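Side-chain contacts in putative acetyltransferase (Streptococcus mutans, PDB 4E2A), which probably transfers an acyl group, most likely acetyl from acetyl-coenzyme A, to an acceptor substrate, as GNAT-family enzymes do: residues S116-V121 with A125-R130; K172-Y177 with T198-K203. One frame throughout, in Å; residues are numbered along the deposited sequence.

Contact 1 (S116-V121 with A125-R130); sequences SQTEQV and AFEIQR
E127 reaches from its strand into the loop and takes two hydrogen bonds from T118, one on each carboxylate oxygen. The backbone N of T118 donates to E127 OE1 over 2.7 Å. This bond is nearly straight, at 167°, and uses the syn lone pair of OE1. T118 OG1 donates to E127 OE2, also over 2.7 Å, on the syn side but 30° out of the carboxylate plane. Main chain and hydroxyl of one residue thus grip both oxygens and fix the rotation of the carboxylate. E127 has CG anti to its backbone N (chi1 173°) and is extended beyond, which carries the acid straight out to the loop. The two side chains cross at about a right angle.

A water links the other end of the contact. It accepts from Q117 NE2 at 2.9 Å and from the backbone N of A125 at 3.0 Å. The Q117 amide has further partners: NE2 donates to the carbonyl of G114, and OE1 pairs with W163 NE1 on the neighbouring strand.

Packing contacts are few. Q117 OE1 lies 3.7 Å from A125 CB. The methyl CG2 of T118 sits 3.8 Å from CD of Q129, whose OE1 is bonded to K110 NZ. W163 also touches T118, A125 and E127.

Q129 and R130 both face K110 and form a classic beta bulge. The whole is a strand-to-strand connection folded back on the strand it leads into. Strand 125-133 lies at the centre of the GNAT sheet, between strands 104-113 and 161-167.

Contact 2 (K172-Y177 with T198-K203); sequences KAQLLY and TDWLLK
Q174 and W200 both have CG anti to the carbonyl carbon, with chi1 of -76° and -64°. In Q174 the chain then runs extended, so the amide projects from the helix to the indole. The two side chains cross at about a right angle. The amide plane is tilted 33° from that of the ring. NE2 lies over one face of the six-membered ring near its rim; CD and OE1 hang past the edge at CZ3. OE1 comes to 3.1 Å from CZ3, and CD to 3.4 Å from the same atom.

One turn further along the helix, Y177 meets L202 through apolar atoms. Its CB is 3.9 Å from L202 CD1, and its ring atom CD2 is 4.0 Å from that methyl. V166 of strand 161-167 and F182 also touch L202.

No hydrogen bond joins the two segments. Helix and strand meet by an amide at the indole rim and by apolar packing of Y177 on L202. E168 OE2 anchors the indole NE1, while Q174 NE2 makes weak bonds to the W167 and E168 carbonyls, so the hold of the amide on the indole is mainly van der Waals.

Overall arrangement
Contact 1 closes before contact 2 opens along the chain. Their centres are 15 Å apart, and their nearest atoms come to about 4 Å without touching. Both reach the same mixed seven-stranded sheet. Strand 161-167 lies between strands 125-133 and 195-205, parallel to the first and antiparallel to the second. Contact 1 holds a loop against strand 125-133. Contact 2 lays helix 171-179 against strand 195-205. W163 of the shared neighbour strand touches contact 1 residues and also L201. The loop packs on W163 and the helix on L164 and V166, which point to opposite faces of strand 161-167, within a GNAT-type fold.

Contact 1 (S116-V121 with A125-R130)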
# COMPACT_ATOMS: atom_id res chain seq x y z
N SER B 116 14.41 8.26 -2.33
CA SER B 116 13.66 8.34 -1.07
C SER B 116 12.17 8.63 -1.26
O SER B 116 11.39 8.60 -0.30
CB SER B 116 14.29 9.36 -0.13
OG SER B 116 15.58 8.94 0.27
N GLN B 117 11.75 8.92 -2.49
CA GLN B 117 10.33 9.10 -2.72
C GLN B 117 9.61 7.79 -2.39
O GLN B 117 10.18 6.70 -2.54
CB GLN B 117 10.04 9.53 -4.17
CG GLN B 117 10.76 10.81 -4.61
CD GLN B 117 10.56 11.09 -6.10
OE1 GLN B 117 9.48 11.51 -6.54
NE2 GLN B 117 11.59 10.84 -6.88
N THR B 118 8.38 7.90 -1.92
CA THR B 118 7.61 6.72 -1.56
C THR B 118 7.27 5.86 -2.77
O THR B 118 7.07 4.65 -2.65
CB THR B 118 6.32 7.08 -0.80
OG1 THR B 118 5.45 7.84 -1.64
CG2 THR B 118 6.64 7.87 0.46
N GLU B 119 7.21 6.50 -3.94
CA GLU B 119 6.91 5.81 -5.19
C GLU B 119 7.68 6.47 -6.33
O GLU B 119 7.83 7.68 -6.36
CB GLU B 119 5.41 5.84 -5.50
CG GLU B 119 4.57 5.01 -4.54
CD GLU B 119 3.07 5.18 -4.75
OE1 GLU B 119 2.66 6.23 -5.30
OE2 GLU B 119 2.31 4.25 -4.38
N GLN B 120 8.17 5.66 -7.26
CA GLN B 120 8.80 6.22 -8.46
C GLN B 120 7.75 6.37 -9.55
O GLN B 120 7.45 5.41 -10.27
CB GLN B 120 9.95 5.33 -8.94
CG GLN B 120 11.13 5.25 -7.99
CD GLN B 120 11.74 6.61 -7.67
OE1 GLN B 120 12.02 7.41 -8.57
NE2 GLN B 120 11.92 6.88 -6.39
N VAL B 121 7.17 7.56 -9.65
CA VAL B 121 6.10 7.81 -10.61
C VAL B 121 6.43 8.89 -11.65
O VAL B 121 5.86 8.91 -12.73
CB VAL B 121 4.77 8.12 -9.89
CG1 VAL B 121 4.18 6.85 -9.31
CG2 VAL B 121 4.97 9.19 -8.81
N ALA B 125 11.54 14.53 -9.95
CA ALA B 125 10.40 14.90 -9.11
C ALA B 125 10.73 15.02 -7.62
O ALA B 125 11.71 14.45 -7.14
CB ALA B 125 9.25 13.92 -9.32
N PHE B 126 9.85 15.76 -6.91
CA PHE B 126 9.96 16.12 -5.50
C PHE B 126 8.58 15.83 -4.85
O PHE B 126 7.56 16.28 -5.35
CB PHE B 126 10.31 17.62 -5.45
CG PHE B 126 10.51 18.20 -4.07
CD1 PHE B 126 11.78 18.62 -3.65
CD2 PHE B 126 9.44 18.44 -3.23
CE1 PHE B 126 11.99 19.20 -2.41
CE2 PHE B 126 9.63 19.04 -1.97
CZ PHE B 126 10.90 19.41 -1.56
N GLU B 127 8.58 15.09 -3.75
CA GLU B 127 7.35 14.60 -3.12
C GLU B 127 7.07 15.31 -1.80
O GLU B 127 7.95 15.44 -0.97
CB GLU B 127 7.45 13.09 -2.86
CG GLU B 127 6.28 12.52 -2.05
CD GLU B 127 6.48 11.05 -1.62
OE1 GLU B 127 7.58 10.50 -1.81
OE2 GLU B 127 5.53 10.46 -1.09
N ILE B 128 5.84 15.78 -1.61
CA ILE B 128 5.42 16.24 -0.29
C ILE B 128 4.68 15.07 0.35
O ILE B 128 3.58 14.71 -0.09
CB ILE B 128 4.55 17.51 -0.38
CG1 ILE B 128 5.30 18.62 -1.13
CG2 ILE B 128 4.18 17.99 1.03
CD1 ILE B 128 4.37 19.74 -1.66
N GLN B 129 5.31 14.45 1.35
CA GLN B 129 4.84 13.18 1.91
C GLN B 129 3.97 13.35 3.16
O GLN B 129 2.91 12.72 3.27
CB GLN B 129 6.03 12.25 2.24
CG GLN B 129 5.61 10.84 2.73
CD GLN B 129 6.71 10.09 3.49
OE1 GLN B 129 7.90 10.39 3.34
NE2 GLN B 129 6.31 9.12 4.31
N ARG B 130 4.43 14.17 4.10
CA ARG B 130 3.75 14.37 5.37
C ARG B 130 3.60 15.84 5.74
O ARG B 130 4.55 16.62 5.66
CB ARG B 130 4.53 13.70 6.53
CG ARG B 130 4.45 12.20 6.60
CD ARG B 130 5.29 11.65 7.77
NE ARG B 130 5.36 10.20 7.66
CZ ARG B 130 6.38 9.46 8.05
NH1 ARG B 130 7.46 10.03 8.60
NH2 ARG B 130 6.32 8.13 7.89
O HOH W 1 11.73 11.50 -9.68

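Contact 2 (K172-Y177 with T198-K203)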
# COMPACT_ATOMS: atom_id res chain seq x y z
N LYS B 172 -12.46 18.22 -0.81
CA LYS B 172 -12.07 19.53 -0.31
C LYS B 172 -10.58 19.73 -0.55
O LYS B 172 -10.16 20.76 -1.09
CB LYS B 172 -12.40 19.68 1.18
CG LYS B 172 -12.02 21.03 1.75
CD LYS B 172 -12.05 21.02 3.27
CE LYS B 172 -11.54 22.33 3.85
NZ LYS B 172 -11.51 22.30 5.34
N ALA B 173 -9.79 18.72 -0.17
CA ALA B 173 -8.35 18.76 -0.38
C ALA B 173 -8.02 18.88 -1.87
O ALA B 173 -7.11 19.63 -2.25
CB ALA B 173 -7.68 17.53 0.22
N GLN B 174 -8.77 18.18 -2.70
CA GLN B 174 -8.55 18.25 -4.11
C GLN B 174 -8.63 19.65 -4.61
O GLN B 174 -7.77 20.12 -5.32
CB GLN B 174 -9.53 17.36 -4.86
CG GLN B 174 -9.22 15.89 -4.78
CD GLN B 174 -10.34 15.03 -5.29
OE1 GLN B 174 -11.11 15.45 -6.11
NE2 GLN B 174 -10.44 13.83 -4.78
N LEU B 175 -9.65 20.34 -4.17
CA LEU B 175 -9.96 21.68 -4.61
C LEU B 175 -8.89 22.66 -4.19
O LEU B 175 -8.48 23.51 -4.93
CB LEU B 175 -11.33 22.07 -4.05
CG LEU B 175 -12.54 21.40 -4.69
CD1 LEU B 175 -13.85 21.96 -4.18
CD2 LEU B 175 -12.49 21.48 -6.19
N LEU B 176 -8.40 22.47 -3.00
CA LEU B 176 -7.35 23.28 -2.49
C LEU B 176 -6.06 23.14 -3.30
O LEU B 176 -5.50 24.11 -3.70
CB LEU B 176 -7.13 22.95 -1.03
CG LEU B 176 -6.18 23.89 -0.33
CD1 LEU B 176 -6.85 24.70 0.73
CD2 LEU B 176 -5.05 23.18 0.21
N TYR B 177 -5.64 21.89 -3.51
CA TYR B 177 -4.50 21.55 -4.32
C TYR B 177 -4.60 22.13 -5.72
O TYR B 177 -3.65 22.61 -6.24
CB TYR B 177 -4.35 20.03 -4.35
CG TYR B 177 -3.93 19.48 -3.02
CD1 TYR B 177 -3.04 20.13 -2.25
CD2 TYR B 177 -4.45 18.31 -2.54
CE1 TYR B 177 -2.68 19.64 -1.05
CE2 TYR B 177 -4.11 17.83 -1.35
CZ TYR B 177 -3.24 18.49 -0.61
OH TYR B 177 -2.91 17.97 0.56
N THR B 198 -9.17 4.21 -4.03
CA THR B 198 -8.24 4.79 -4.98
C THR B 198 -7.59 6.05 -4.44
O THR B 198 -8.23 6.86 -3.78
CB THR B 198 -8.94 5.13 -6.30
OG1 THR B 198 -9.57 3.96 -6.84
CG2 THR B 198 -7.93 5.70 -7.29
N ASP B 199 -6.30 6.19 -4.72
CA ASP B 199 -5.61 7.45 -4.50
C ASP B 199 -5.26 8.08 -5.83
O ASP B 199 -4.80 7.39 -6.75
CB ASP B 199 -4.33 7.25 -3.69
CG ASP B 199 -4.58 7.14 -2.20
OD1 ASP B 199 -5.47 7.85 -1.69
OD2 ASP B 199 -3.87 6.34 -1.54
N TRP B 200 -5.50 9.38 -5.94
CA TRP B 200 -5.05 10.14 -7.09
C TRP B 200 -3.69 10.74 -6.80
O TRP B 200 -3.44 11.22 -5.69
CB TRP B 200 -6.01 11.29 -7.42
CG TRP B 200 -7.39 10.90 -7.83
CD1 TRP B 200 -7.87 9.63 -8.04
CD2 TRP B 200 -8.48 11.79 -8.08
NE1 TRP B 200 -9.20 9.69 -8.41
CE2 TRP B 200 -9.59 11.00 -8.44
CE3 TRP B 200 -8.62 13.18 -8.04
CZ2 TRP B 200 -10.83 11.56 -8.76
CZ3 TRP B 200 -9.85 13.73 -8.35
CH2 TRP B 200 -10.94 12.93 -8.71
N LEU B 201 -2.83 10.76 -7.81
CA LEU B 201 -1.55 11.44 -7.72
C LEU B 201 -1.65 12.76 -8.48
O LEU B 201 -2.15 12.78 -9.59
CB LEU B 201 -0.41 10.58 -8.27
CG LEU B 201 -0.17 9.25 -7.54
CD1 LEU B 201 -0.15 9.43 -6.04
CD2 LEU B 201 -1.20 8.21 -7.93
N LEU B 202 -1.21 13.85 -7.86
CA LEU B 202 -1.33 15.16 -8.48
C LEU B 202 0.06 15.76 -8.57
O LEU B 202 0.85 15.65 -7.62
CB LEU B 202 -2.22 16.09 -7.65
CG LEU B 202 -3.47 15.53 -6.98
CD1 LEU B 202 -4.16 16.63 -6.16
CD2 LEU B 202 -4.43 14.96 -8.03
N LYS B 203 0.36 16.38 -9.71
CA LYS B 203 1.63 17.06 -9.89
C LYS B 203 1.47 18.52 -10.28
O LYS B 203 0.48 18.92 -10.88
CB LYS B 203 2.48 16.34 -10.94
CG LYS B 203 1.85 16.22 -12.33
CD LYS B 203 2.81 15.44 -13.24
CE LYS B 203 2.72 15.92 -14.67
NZ LYS B 203 1.62 15.21 -15.36